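Local atomic coordinates of substrate-binding protein (Synechococcus sp., PDB entry 6WPN), a protein that probably binds a sugar or oligosaccharide in the periplasm of a marine cyanobacterium, for delivery to a membrane transporter. Residues Ala95-Ser100 against Ala384-Lys389; Gln117-Ser122 against Leu337-Glu342; Leu141-Ser146 against Glu373-Ala378; Ala295-Met300 against Ala378-Pro383. One frame throughout, in Å; residues are numbered along the deposited sequence.

Overall arrangement
Contacts 2, 3 and 4 reach one mixed sheet. Strand 137-149 has 337-338 and 295-303 as neighbours, and strand 378-379 lies beside 295-303. Contacts 3 and 4 share A378, and their centres are 9 Å apart. The centre of contact 2 lies 15 Å from each of theirs; it touches contact 3 through L337, and its nearest atoms lie about 6 Å from contact 4. Contact 1 is more peripheral, its centre 23 Å from those of contacts 2 and 3, and joins contact 4 through P383-A384. Along the chain, the four segments from 95 to 300 are met by later ones from 337 to 389. The C-terminal part returns to the earlier body, consistent with a two-lobed binding protein.

Contact 1 (Ala95-Ser100 against Ala384-Lys389); sequences AANLAS and ATPGVK
The side-chain oxygen of N97 has two donors, G387 N from across the contact and R427 NH2 from the C-terminal end of the chain. The G387 N to N97 OD1 bond is short at 2.7 Å but bent, with 132° at the hydrogen. The donor sits above the amide plane of N97, 45° out of it. The first torsion of N97 lies away from the usual staggered values, chi1 -111°, and this swings the amide toward the turn T385-V388. That turn is type II, with P386 and G387 at its two central positions. G387 has a positive phi and is also the N-cap of helix 388-403. N97 OD1 also lies 3.1 Å from P386 CA and close to the CB of that proline. The P386 ring lies alongside helix 92-99. S100 CB meets P386 CG at 3.8 Å, and A96 CB meets P386 CD at 4.2 Å. A96 CB also comes to 3.4 Å from A384 O. S100 OG turns back to helix 92-99, donating to N97 O at 3.0 Å. W428 touches P386 from outside these segments. The polar tie is thus concentrated on one amide oxygen. The positive charge of R427 would probably polarise that carbonyl and strengthen its hold on the turn before helix 388-403.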
loop_
_atom_site.group_PDB
_atom_site.type_symbol
_atom_site.label_atom_id
_atom_site.label_comp_id
_atom_site.label_asym_id
_atom_site.label_seq_id
_atom_site.Cartn_x
_atom_site.Cartn_y
_atom_site.Cartn_z
ATOM N N ALA A 95 12.670 1.644 0.872
ATOM C CA ALA A 95 13.596 2.770 0.939
ATOM C C ALA A 95 14.502 2.672 2.160
ATOM O O ALA A 95 15.660 3.100 2.108
ATOM C CB ALA A 95 12.822 4.088 0.950
ATOM N N ALA A 96 13.991 2.124 3.265
ATOM C CA ALA A 96 14.803 1.978 4.468
ATOM C C ALA A 96 15.887 0.921 4.286
ATOM O O ALA A 96 17.021 1.106 4.742
ATOM C CB ALA A 96 13.915 1.636 5.664
ATOM N N ASN A 97 15.556 -0.199 3.632
ATOM C CA ASN A 97 16.570 -1.208 3.339
ATOM C C ASN A 97 17.708 -0.626 2.507
ATOM O O ASN A 97 18.884 -0.906 2.769
ATOM C CB ASN A 97 15.934 -2.402 2.616
ATOM C CG ASN A 97 15.899 -3.666 3.472
ATOM O OD1 ASN A 97 16.324 -3.666 4.627
ATOM N ND2 ASN A 97 15.390 -4.751 2.899
ATOM N N LEU A 98 17.380 0.205 1.515
ATOM C CA LEU A 98 18.414 0.779 0.661
ATOM C C LEU A 98 19.190 1.878 1.376
ATOM O O LEU A 98 20.406 2.002 1.195
ATOM C CB LEU A 98 17.797 1.323 -0.626
ATOM C CG LEU A 98 17.158 0.314 -1.579
ATOM C CD1 LEU A 98 16.557 1.026 -2.779
ATOM C CD2 LEU A 98 18.177 -0.708 -2.030
ATOM N N ALA A 99 18.511 2.682 2.200
ATOM C CA ALA A 99 19.186 3.822 2.811
ATOM C C ALA A 99 20.081 3.416 3.968
ATOM O O ALA A 99 21.059 4.113 4.255
ATOM C CB ALA A 99 18.161 4.843 3.296
ATOM N N SER A 100 19.766 2.311 4.647
ATOM C CA SER A 100 20.648 1.821 5.698
ATOM C C SER A 100 21.999 1.395 5.138
ATOM O O SER A 100 22.965 1.268 5.897
ATOM C CB SER A 100 19.994 0.661 6.450
ATOM O OG SER A 100 19.774 -0.448 5.596
ATOM N N ALA A 384 8.849 1.945 8.654
ATOM C CA ALA A 384 9.864 2.076 7.616
ATOM C C ALA A 384 11.232 1.692 8.158
ATOM O O ALA A 384 12.079 2.559 8.398
ATOM C CB ALA A 384 9.889 3.504 7.070
ATOM N N THR A 385 11.447 0.399 8.374
ATOM C CA THR A 385 12.679 -0.125 8.934
ATOM C C THR A 385 13.320 -1.136 7.986
ATOM O O THR A 385 12.661 -1.652 7.076
ATOM C CB THR A 385 12.394 -0.786 10.290
ATOM O OG1 THR A 385 11.613 -1.965 10.071
ATOM C CG2 THR A 385 11.618 0.164 11.192
ATOM N N PRO A 386 14.616 -1.412 8.145
ATOM C CA PRO A 386 15.271 -2.411 7.289
ATOM C C PRO A 386 14.824 -3.835 7.598
ATOM O O PRO A 386 14.632 -4.209 8.756
ATOM C CB PRO A 386 16.763 -2.213 7.591
ATOM C CG PRO A 386 16.861 -0.812 8.063
ATOM C CD PRO A 386 15.605 -0.573 8.844
ATOM N N GLY A 387 14.664 -4.634 6.548
ATOM C CA GLY A 387 14.338 -6.036 6.732
ATOM C C GLY A 387 12.914 -6.362 7.128
ATOM O O GLY A 387 12.682 -7.423 7.720
ATOM N N VAL A 388 11.951 -5.485 6.832
ATOM C CA VAL A 388 10.570 -5.740 7.232
ATOM C C VAL A 388 9.930 -6.805 6.350
ATOM O O VAL A 388 8.995 -7.493 6.779
ATOM C CB VAL A 388 9.751 -4.434 7.214
ATOM C CG1 VAL A 388 9.432 -4.023 5.792
ATOM C CG2 VAL A 388 8.474 -4.592 8.027
ATOM N N LYS A 389 10.411 -6.968 5.118
ATOM C CA LYS A 389 9.875 -8.018 4.262
ATOM C C LYS A 389 10.386 -9.395 4.664
ATOM O O LYS A 389 9.669 -10.387 4.495
ATOM C CB LYS A 389 10.195 -7.720 2.798
ATOM C CG LYS A 389 9.308 -6.626 2.206
ATOM C CD LYS A 389 7.840 -7.054 2.198
ATOM C CE LYS A 389 6.916 -5.935 1.740
ATOM N NZ LYS A 389 6.875 -4.806 2.713
#

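Contact 2 (Gln117-Ser122 against Leu337-Glu342)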
loop_
_atom_site.group_PDB
_atom_site.type_symbol
_atom_site.label_atom_id
_atom_site.label_comp_id
_atom_site.label_asym_id
_atom_site.label_seq_id
_atom_site.Cartn_x
_atom_site.Cartn_y
_atom_site.Cartn_z
ATOM N N GLN A 117 8.166 22.932 1.682
ATOM C CA GLN A 117 6.944 23.699 1.909
ATOM C C GLN A 117 5.830 23.276 0.963
ATOM O O GLN A 117 4.647 23.442 1.283
ATOM C CB GLN A 117 7.215 25.194 1.728
ATOM C CG GLN A 117 7.867 25.900 2.897
ATOM C CD GLN A 117 8.191 27.346 2.573
ATOM O OE1 GLN A 117 8.240 27.735 1.406
ATOM N NE2 GLN A 117 8.393 28.156 3.605
ATOM N N ASN A 118 6.183 22.725 -0.199
ATOM C CA ASN A 118 5.195 22.332 -1.194
ATOM C C ASN A 118 4.577 20.967 -0.929
ATOM O O ASN A 118 3.640 20.590 -1.641
ATOM C CB ASN A 118 5.821 22.343 -2.590
ATOM C CG ASN A 118 6.132 23.744 -3.078
ATOM O OD1 ASN A 118 5.822 24.734 -2.411
ATOM N ND2 ASN A 118 6.749 23.836 -4.251
ATOM N N TYR A 119 5.058 20.227 0.065
ATOM C CA TYR A 119 4.572 18.883 0.331
ATOM C C TYR A 119 3.903 18.818 1.698
ATOM O O TYR A 119 4.139 19.657 2.573
ATOM C CB TYR A 119 5.709 17.855 0.256
ATOM C CG TYR A 119 6.374 17.789 -1.102
ATOM C CD1 TYR A 119 7.390 18.675 -1.442
ATOM C CD2 TYR A 119 5.988 16.839 -2.042
ATOM C CE1 TYR A 119 8.000 18.620 -2.680
ATOM C CE2 TYR A 119 6.592 16.774 -3.283
ATOM C CZ TYR A 119 7.600 17.667 -3.599
ATOM O OH TYR A 119 8.208 17.616 -4.832
ATOM N N LEU A 120 3.053 17.811 1.859
ATOM C CA LEU A 120 2.426 17.546 3.143
ATOM C C LEU A 120 3.513 17.222 4.163
ATOM O O LEU A 120 4.296 16.288 3.939
ATOM C CB LEU A 120 1.442 16.386 3.011
ATOM C CG LEU A 120 0.457 16.101 4.148
ATOM C CD1 LEU A 120 -0.529 17.245 4.329
ATOM C CD2 LEU A 120 -0.281 14.800 3.881
ATOM N N PRO A 121 3.600 17.956 5.280
ATOM C CA PRO A 121 4.713 17.720 6.219
ATOM C C PRO A 121 4.751 16.306 6.768
ATOM O O PRO A 121 5.838 15.726 6.890
ATOM C CB PRO A 121 4.469 18.760 7.324
ATOM C CG PRO A 121 3.022 19.119 7.209
ATOM C CD PRO A 121 2.695 19.017 5.747
ATOM N N SER A 122 3.592 15.733 7.100
ATOM C CA SER A 122 3.563 14.380 7.649
ATOM C C SER A 122 4.168 13.371 6.683
ATOM O O SER A 122 4.828 12.415 7.105
ATOM C CB SER A 122 2.127 13.988 7.984
ATOM O OG SER A 122 1.273 14.258 6.885
ATOM N N LEU A 337 -4.430 9.870 -4.240
ATOM C CA LEU A 337 -4.247 11.127 -3.525
ATOM C C LEU A 337 -2.831 11.657 -3.723
ATOM O O LEU A 337 -1.871 10.880 -3.718
ATOM C CB LEU A 337 -4.504 10.938 -2.031
ATOM C CG LEU A 337 -5.921 10.501 -1.668
ATOM C CD1 LEU A 337 -6.036 10.209 -0.184
ATOM C CD2 LEU A 337 -6.909 11.580 -2.069
ATOM N N PRO A 338 -2.654 12.960 -3.904
ATOM C CA PRO A 338 -1.306 13.510 -4.052
ATOM C C PRO A 338 -0.713 13.913 -2.709
ATOM O O PRO A 338 -1.411 14.063 -1.703
ATOM C CB PRO A 338 -1.534 14.739 -4.941
ATOM C CG PRO A 338 -2.908 15.207 -4.545
ATOM C CD PRO A 338 -3.697 13.973 -4.150
ATOM N N SER A 339 0.610 14.081 -2.711
ATOM C CA SER A 339 1.318 14.590 -1.547
ATOM C C SER A 339 1.610 16.080 -1.647
ATOM O O SER A 339 2.113 16.666 -0.683
ATOM C CB SER A 339 2.625 13.813 -1.338
ATOM O OG SER A 339 3.475 13.935 -2.467
ATOM N N SER A 340 1.303 16.701 -2.784
ATOM C CA SER A 340 1.451 18.139 -2.939
ATOM C C SER A 340 0.280 18.854 -2.285
ATOM O O SER A 340 -0.878 18.499 -2.519
ATOM C CB SER A 340 1.524 18.502 -4.421
ATOM O OG SER A 340 1.308 19.888 -4.626
ATOM N N LEU A 341 0.584 19.878 -1.483
ATOM C CA LEU A 341 -0.468 20.657 -0.833
ATOM C C LEU A 341 -1.360 21.343 -1.860
ATOM O O LEU A 341 -2.591 21.339 -1.728
ATOM C CB LEU A 341 0.148 21.683 0.119
ATOM C CG LEU A 341 0.845 21.074 1.337
ATOM C CD1 LEU A 341 1.519 22.146 2.171
ATOM C CD2 LEU A 341 -0.143 20.261 2.170
ATOM N N GLU A 342 -0.751 21.939 -2.889
ATOM C CA GLU A 342 -1.521 22.599 -3.937
ATOM C C GLU A 342 -2.449 21.612 -4.632
ATOM O O GLU A 342 -3.638 21.885 -4.826
ATOM C CB GLU A 342 -0.569 23.220 -4.960
ATOM C CG GLU A 342 0.263 24.373 -4.441
ATOM C CD GLU A 342 1.236 24.905 -5.464
ATOM O OE1 GLU A 342 1.412 24.268 -6.525
ATOM O OE2 GLU A 342 1.824 25.974 -5.200
#
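Y119 and S340 form an isolated beta bridge, with their CA atoms 4.6 Å apart. It ties two helix starts together, because L120 and S340 are the N-cap residues of helices 121-124 and 341-352. Two backbone hydrogen bonds flank the bridged pair. L120 N donates to S339 O at 2.9 Å, and L341 N donates to N118 O at 3.1 Å. Both are fairly straight, near 160° at the hydrogen. Weaker CA-H...O contacts fill in between: S340 CA faces N118 O, and Y119 CA faces S339 O. The apolar part is carried by L341. Its CG stands anti to its carbonyl carbon, chi1 -67°, and the forked end then lies over the backbone of 117-120. One branch, CD1, rests 3.5 Å from Q117 O and also meets Y119 O. The other branch, CD2, packs on L120 CD1 at 3.7 Å, with the two leucines crossing at about a right angle. Polar side chains are held mostly by other parts of the fold. Y119 OH bonds to T322 OG1, and S340 OG caps A343 N in the first turn of helix 341-352. S339 OG bonds to the carbonyl oxygen of W139 on strand 137-149. The same OG lies 3.9 Å from Y119 CD2, at the ring edge and in the ring plane.

Contact 3 (Leu141-Ser146 against Glu373-Ala378); sequences LTVRLS and ETLNTA
V143 and L141 on strand 137-149 pack against T374 of helix 359-374 and the next residue, L375, methyl to methyl. The tight part centres on V143, whose two branches divide the work. CG1 is anti to the backbone N, chi1 179°, and meets T374 CG2 at 3.6 Å. CG2 leans instead on L375, reaching its CD1 at 4.1 Å. The same CD1 of L375 also touches L141 CD1 at 3.8 Å, so one methyl serves both strand residues. L141 and V143 each cross L375 at about a right angle. L337, from the neighbouring strand 337-338, touches all three of these side chains. The packing slackens toward L145, whose CD2 comes no nearer than 4.2 Å to T374 OG1. That hydroxyl is engaged by L370 O in its own helix, and L145 leans on A367 and L370 instead. S371 OG of the same helix hydrogen-bonds V143 O. The outer side is polar and faces solvent at N376 and T377. There the chain turns, with T377 N at 2.9 Å and T377 OG1 at 3.0 Å both donating to T374 O, from the same face of its carbonyl plane. R144, whose CB points away from 373-378, forms a salt bridge with E198. The arrangement is a helix packed on a sheet strand through a largely apolar face, as in the alpha/beta lobes of solute-binding proteins.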
loop_
_atom_site.group_PDB
_atom_site.type_symbol
_atom_site.label_atom_id
_atom_site.label_comp_id
_atom_site.label_asym_id
_atom_site.label_seq_id
_atom_site.Cartn_x
_atom_site.Cartn_y
_atom_site.Cartn_z
ATOM N N LEU A 141 -0.024 8.858 -2.982
ATOM C CA LEU A 141 -0.379 7.945 -1.909
ATOM C C LEU A 141 -1.811 7.464 -2.102
ATOM O O LEU A 141 -2.629 8.117 -2.755
ATOM C CB LEU A 141 -0.161 8.596 -0.538
ATOM C CG LEU A 141 -0.988 9.836 -0.232
ATOM C CD1 LEU A 141 -2.382 9.473 0.195
ATOM C CD2 LEU A 141 -0.283 10.630 0.864
ATOM N N THR A 142 -2.095 6.293 -1.536
ATOM C CA THR A 142 -3.396 5.652 -1.645
ATOM C C THR A 142 -3.911 5.304 -0.261
ATOM O O THR A 142 -3.166 4.766 0.565
ATOM C CB THR A 142 -3.334 4.356 -2.472
ATOM O OG1 THR A 142 -2.569 3.380 -1.760
ATOM C CG2 THR A 142 -2.656 4.583 -3.798
ATOM N N VAL A 143 -5.161 5.661 0.003
ATOM C CA VAL A 143 -5.892 5.186 1.171
ATOM C C VAL A 143 -6.914 4.181 0.658
ATOM O O VAL A 143 -7.864 4.555 -0.040
ATOM C CB VAL A 143 -6.566 6.334 1.931
ATOM C CG1 VAL A 143 -7.329 5.795 3.125
ATOM C CG2 VAL A 143 -5.525 7.358 2.364
ATOM N N ARG A 144 -6.732 2.909 0.996
ATOM C CA ARG A 144 -7.651 1.873 0.541
ATOM C C ARG A 144 -8.920 1.860 1.384
ATOM O O ARG A 144 -8.878 2.016 2.608
ATOM C CB ARG A 144 -6.983 0.500 0.556
ATOM C CG ARG A 144 -6.649 -0.037 1.919
ATOM C CD ARG A 144 -6.079 -1.437 1.812
ATOM N NE ARG A 144 -5.638 -1.909 3.117
ATOM C CZ ARG A 144 -4.394 -1.795 3.569
ATOM N NH1 ARG A 144 -3.458 -1.237 2.810
ATOM N NH2 ARG A 144 -4.081 -2.249 4.777
ATOM N N LEU A 145 -10.056 1.711 0.716
ATOM C CA LEU A 145 -11.352 1.676 1.370
ATOM C C LEU A 145 -11.867 0.241 1.457
ATOM O O LEU A 145 -11.215 -0.716 1.033
ATOM C CB LEU A 145 -12.341 2.563 0.618
ATOM C CG LEU A 145 -11.861 3.978 0.287
ATOM C CD1 LEU A 145 -12.820 4.634 -0.686
ATOM C CD2 LEU A 145 -11.706 4.812 1.548
ATOM N N SER A 146 -13.056 0.091 2.035
ATOM C CA SER A 146 -13.785 -1.173 2.040
ATOM C C SER A 146 -14.860 -1.102 0.963
ATOM O O SER A 146 -15.832 -0.357 1.103
ATOM C CB SER A 146 -14.404 -1.458 3.407
ATOM O OG SER A 146 -13.411 -1.720 4.380
ATOM N N GLU A 373 -10.980 12.065 2.777
ATOM C CA GLU A 373 -11.380 12.342 4.151
ATOM C C GLU A 373 -10.657 11.421 5.131
ATOM O O GLU A 373 -10.263 11.849 6.221
ATOM C CB GLU A 373 -12.895 12.208 4.262
ATOM C CG GLU A 373 -13.618 13.318 3.510
ATOM C CD GLU A 373 -15.127 13.193 3.560
ATOM O OE1 GLU A 373 -15.639 12.069 3.372
ATOM O OE2 GLU A 373 -15.798 14.227 3.774
ATOM N N THR A 374 -10.464 10.157 4.746
ATOM C CA THR A 374 -9.781 9.184 5.597
ATOM C C THR A 374 -8.308 9.534 5.790
ATOM O O THR A 374 -7.723 9.200 6.828
ATOM C CB THR A 374 -9.924 7.780 5.003
ATOM O OG1 THR A 374 -11.310 7.493 4.791
ATOM C CG2 THR A 374 -9.359 6.734 5.942
ATOM N N LEU A 375 -7.700 10.205 4.808
ATOM C CA LEU A 375 -6.287 10.568 4.891
ATOM C C LEU A 375 -5.961 11.377 6.144
ATOM O O LEU A 375 -4.850 11.267 6.675
ATOM C CB LEU A 375 -5.880 11.348 3.640
ATOM C CG LEU A 375 -4.444 11.855 3.631
ATOM C CD1 LEU A 375 -3.499 10.669 3.663
ATOM C CD2 LEU A 375 -4.197 12.726 2.408
ATOM N N ASN A 376 -6.912 12.163 6.653
ATOM C CA ASN A 376 -6.634 12.979 7.830
ATOM C C ASN A 376 -6.416 12.134 9.076
ATOM O O ASN A 376 -5.830 12.623 10.048
ATOM C CB ASN A 376 -7.775 13.967 8.078
ATOM C CG ASN A 376 -7.892 15.006 6.984
ATOM O OD1 ASN A 376 -8.970 15.219 6.426
ATOM N ND2 ASN A 376 -6.779 15.659 6.668
ATOM N N THR A 377 -6.843 10.875 9.058
ATOM C CA THR A 377 -6.724 9.984 10.200
ATOM C C THR A 377 -5.848 8.784 9.897
ATOM O O THR A 377 -5.636 7.949 10.785
ATOM C CB THR A 377 -8.099 9.497 10.679
ATOM O OG1 THR A 377 -8.777 8.820 9.613
ATOM C CG2 THR A 377 -8.934 10.671 11.164
ATOM N N ALA A 378 -5.364 8.649 8.670
ATOM C CA ALA A 378 -4.564 7.494 8.310
ATOM C C ALA A 378 -3.079 7.794 8.487
ATOM O O ALA A 378 -2.621 8.927 8.318
ATOM C CB ALA A 378 -4.847 7.081 6.867
#

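Contact 4 (Ala295-Met300 against Ala378-Pro383)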
loop_
_atom_site.group_PDB
_atom_site.type_symbol
_atom_site.label_atom_id
_atom_site.label_comp_id
_atom_site.label_asym_id
_atom_site.label_seq_id
_atom_site.Cartn_x
_atom_site.Cartn_y
_atom_site.Cartn_z
ATOM N N ALA A 295 -6.170 4.272 10.040
ATOM C CA ALA A 295 -6.151 3.576 8.765
ATOM C C ALA A 295 -4.762 3.646 8.152
ATOM O O ALA A 295 -3.915 4.445 8.555
ATOM C CB ALA A 295 -7.172 4.173 7.795
ATOM N N ASN A 296 -4.525 2.767 7.190
ATOM C CA ASN A 296 -3.234 2.677 6.534
ATOM C C ASN A 296 -3.201 3.523 5.274
ATOM O O ASN A 296 -4.200 3.635 4.558
ATOM C CB ASN A 296 -2.913 1.228 6.173
ATOM C CG ASN A 296 -1.485 1.051 5.738
ATOM O OD1 ASN A 296 -0.553 1.262 6.513
ATOM N ND2 ASN A 296 -1.301 0.682 4.477
ATOM N N VAL A 297 -2.042 4.117 5.003
ATOM C CA VAL A 297 -1.828 4.877 3.780
ATOM C C VAL A 297 -0.544 4.368 3.135
ATOM O O VAL A 297 0.501 4.280 3.789
ATOM C CB VAL A 297 -1.762 6.396 4.044
ATOM C CG1 VAL A 297 -0.748 6.729 5.125
ATOM C CG2 VAL A 297 -1.449 7.148 2.757
ATOM N N ALA A 298 -0.636 4.017 1.859
ATOM C CA ALA A 298 0.496 3.529 1.081
ATOM C C ALA A 298 1.231 4.713 0.469
ATOM O O ALA A 298 0.693 5.397 -0.407
ATOM C CB ALA A 298 0.026 2.560 -0.001
ATOM N N LEU A 299 2.457 4.950 0.917
ATOM C CA LEU A 299 3.238 6.084 0.444
ATOM C C LEU A 299 4.152 5.664 -0.702
ATOM O O LEU A 299 4.881 4.673 -0.596
ATOM C CB LEU A 299 4.056 6.680 1.590
ATOM C CG LEU A 299 5.120 7.716 1.222
ATOM C CD1 LEU A 299 4.552 8.821 0.349
ATOM C CD2 LEU A 299 5.747 8.297 2.484
HETATM N N MSE A 300 4.107 6.422 -1.794
HETATM C CA MSE A 300 5.020 6.230 -2.915
HETATM C C MSE A 300 5.978 7.410 -3.017
HETATM O O MSE A 300 5.549 8.562 -2.999
HETATM C CB MSE A 300 4.243 6.065 -4.220
HETATM C CG MSE A 300 3.252 4.924 -4.188
HETATM SE SE MSE A 300 4.107 3.234 -3.745
HETATM C CE MSE A 300 5.278 3.059 -5.294
ATOM N N ALA A 378 -5.364 8.649 8.670
ATOM C CA ALA A 378 -4.564 7.494 8.310
ATOM C C ALA A 378 -3.079 7.794 8.487
ATOM O O ALA A 378 -2.621 8.927 8.318
ATOM C CB ALA A 378 -4.847 7.081 6.867
ATOM N N ARG A 379 -2.335 6.750 8.845
ATOM C CA ARG A 379 -0.898 6.795 9.059
ATOM C C ARG A 379 -0.254 5.656 8.280
ATOM O O ARG A 379 -0.932 4.761 7.768
ATOM C CB ARG A 379 -0.544 6.670 10.549
ATOM C CG ARG A 379 -0.415 7.983 11.330
ATOM C CD ARG A 379 -1.748 8.717 11.443
ATOM N NE ARG A 379 -1.714 9.825 12.399
ATOM C CZ ARG A 379 -2.294 9.785 13.598
ATOM N NH1 ARG A 379 -2.952 8.695 13.980
ATOM N NH2 ARG A 379 -2.223 10.830 14.416
ATOM N N VAL A 380 1.067 5.688 8.195
ATOM C CA VAL A 380 1.823 4.601 7.586
ATOM C C VAL A 380 2.049 3.592 8.705
ATOM O O VAL A 380 2.602 3.935 9.756
ATOM C CB VAL A 380 3.153 5.090 6.999
ATOM C CG1 VAL A 380 4.055 3.914 6.672
ATOM C CG2 VAL A 380 2.907 5.933 5.761
ATOM N N LEU A 381 1.632 2.347 8.480
ATOM C CA LEU A 381 1.596 1.374 9.566
ATOM C C LEU A 381 2.777 0.412 9.576
ATOM O O LEU A 381 3.300 0.108 10.653
ATOM C CB LEU A 381 0.293 0.570 9.500
ATOM C CG LEU A 381 -1.012 1.355 9.649
ATOM C CD1 LEU A 381 -2.208 0.426 9.539
ATOM C CD2 LEU A 381 -1.039 2.107 10.969
ATOM N N VAL A 382 3.214 -0.081 8.421
ATOM C CA VAL A 382 4.440 -0.873 8.393
ATOM C C VAL A 382 5.596 0.066 8.728
ATOM O O VAL A 382 5.828 1.049 8.008
ATOM C CB VAL A 382 4.624 -1.588 7.042
ATOM C CG1 VAL A 382 3.522 -2.614 6.846
ATOM C CG2 VAL A 382 4.621 -0.603 5.880
ATOM N N PRO A 383 6.313 -0.157 9.829
ATOM C CA PRO A 383 7.397 0.766 10.190
ATOM C C PRO A 383 8.490 0.753 9.131
ATOM O O PRO A 383 8.981 -0.305 8.735
ATOM C CB PRO A 383 7.891 0.226 11.538
ATOM C CG PRO A 383 7.478 -1.208 11.551
ATOM C CD PRO A 383 6.186 -1.270 10.786
#
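R379 is held at both its backbone N and O by strand 295-303, in a short, weakly bonded parallel pairing. R379 N donates to A295 O at 2.8 Å, nearly along the carbonyl axis. V297 N donates to R379 O at 3.0 Å, a more bent bond at 135° that comes from above the carbonyl plane. The two bonds bracket N296, the bridge partner of R379, and N296 CA adds a CA-H...O contact to R379 O. Beyond this bridge the chain turns off, and the third bond comes from a side chain. N296 CG stands anti to its backbone N, chi1 -169°, and this carries OD1 to L381 N, 3.1 Å away. The donor lies nearly in line with the side-chain C=O, beyond the oxygen, but the bond is bent at the hydrogen, 138°. The leucine then folds over the asparagine: L381 CD1 lies 3.5 Å from N296 CB. On the face of A295 and A378 the packing is small and apolar, with A295 CB to A378 CB at 3.8 Å. Further along, V297 CG1 meets V380 CG2 at 3.8 Å. V380 CG2 rests 3.5 Å from V297 O as well. T294 touches both R379 and L381 from just outside. The strand pairing is therefore brief. N296 OD1 gives L381 N an acceptor where the chain has left the strand, so the tie goes on past the backbone pairing.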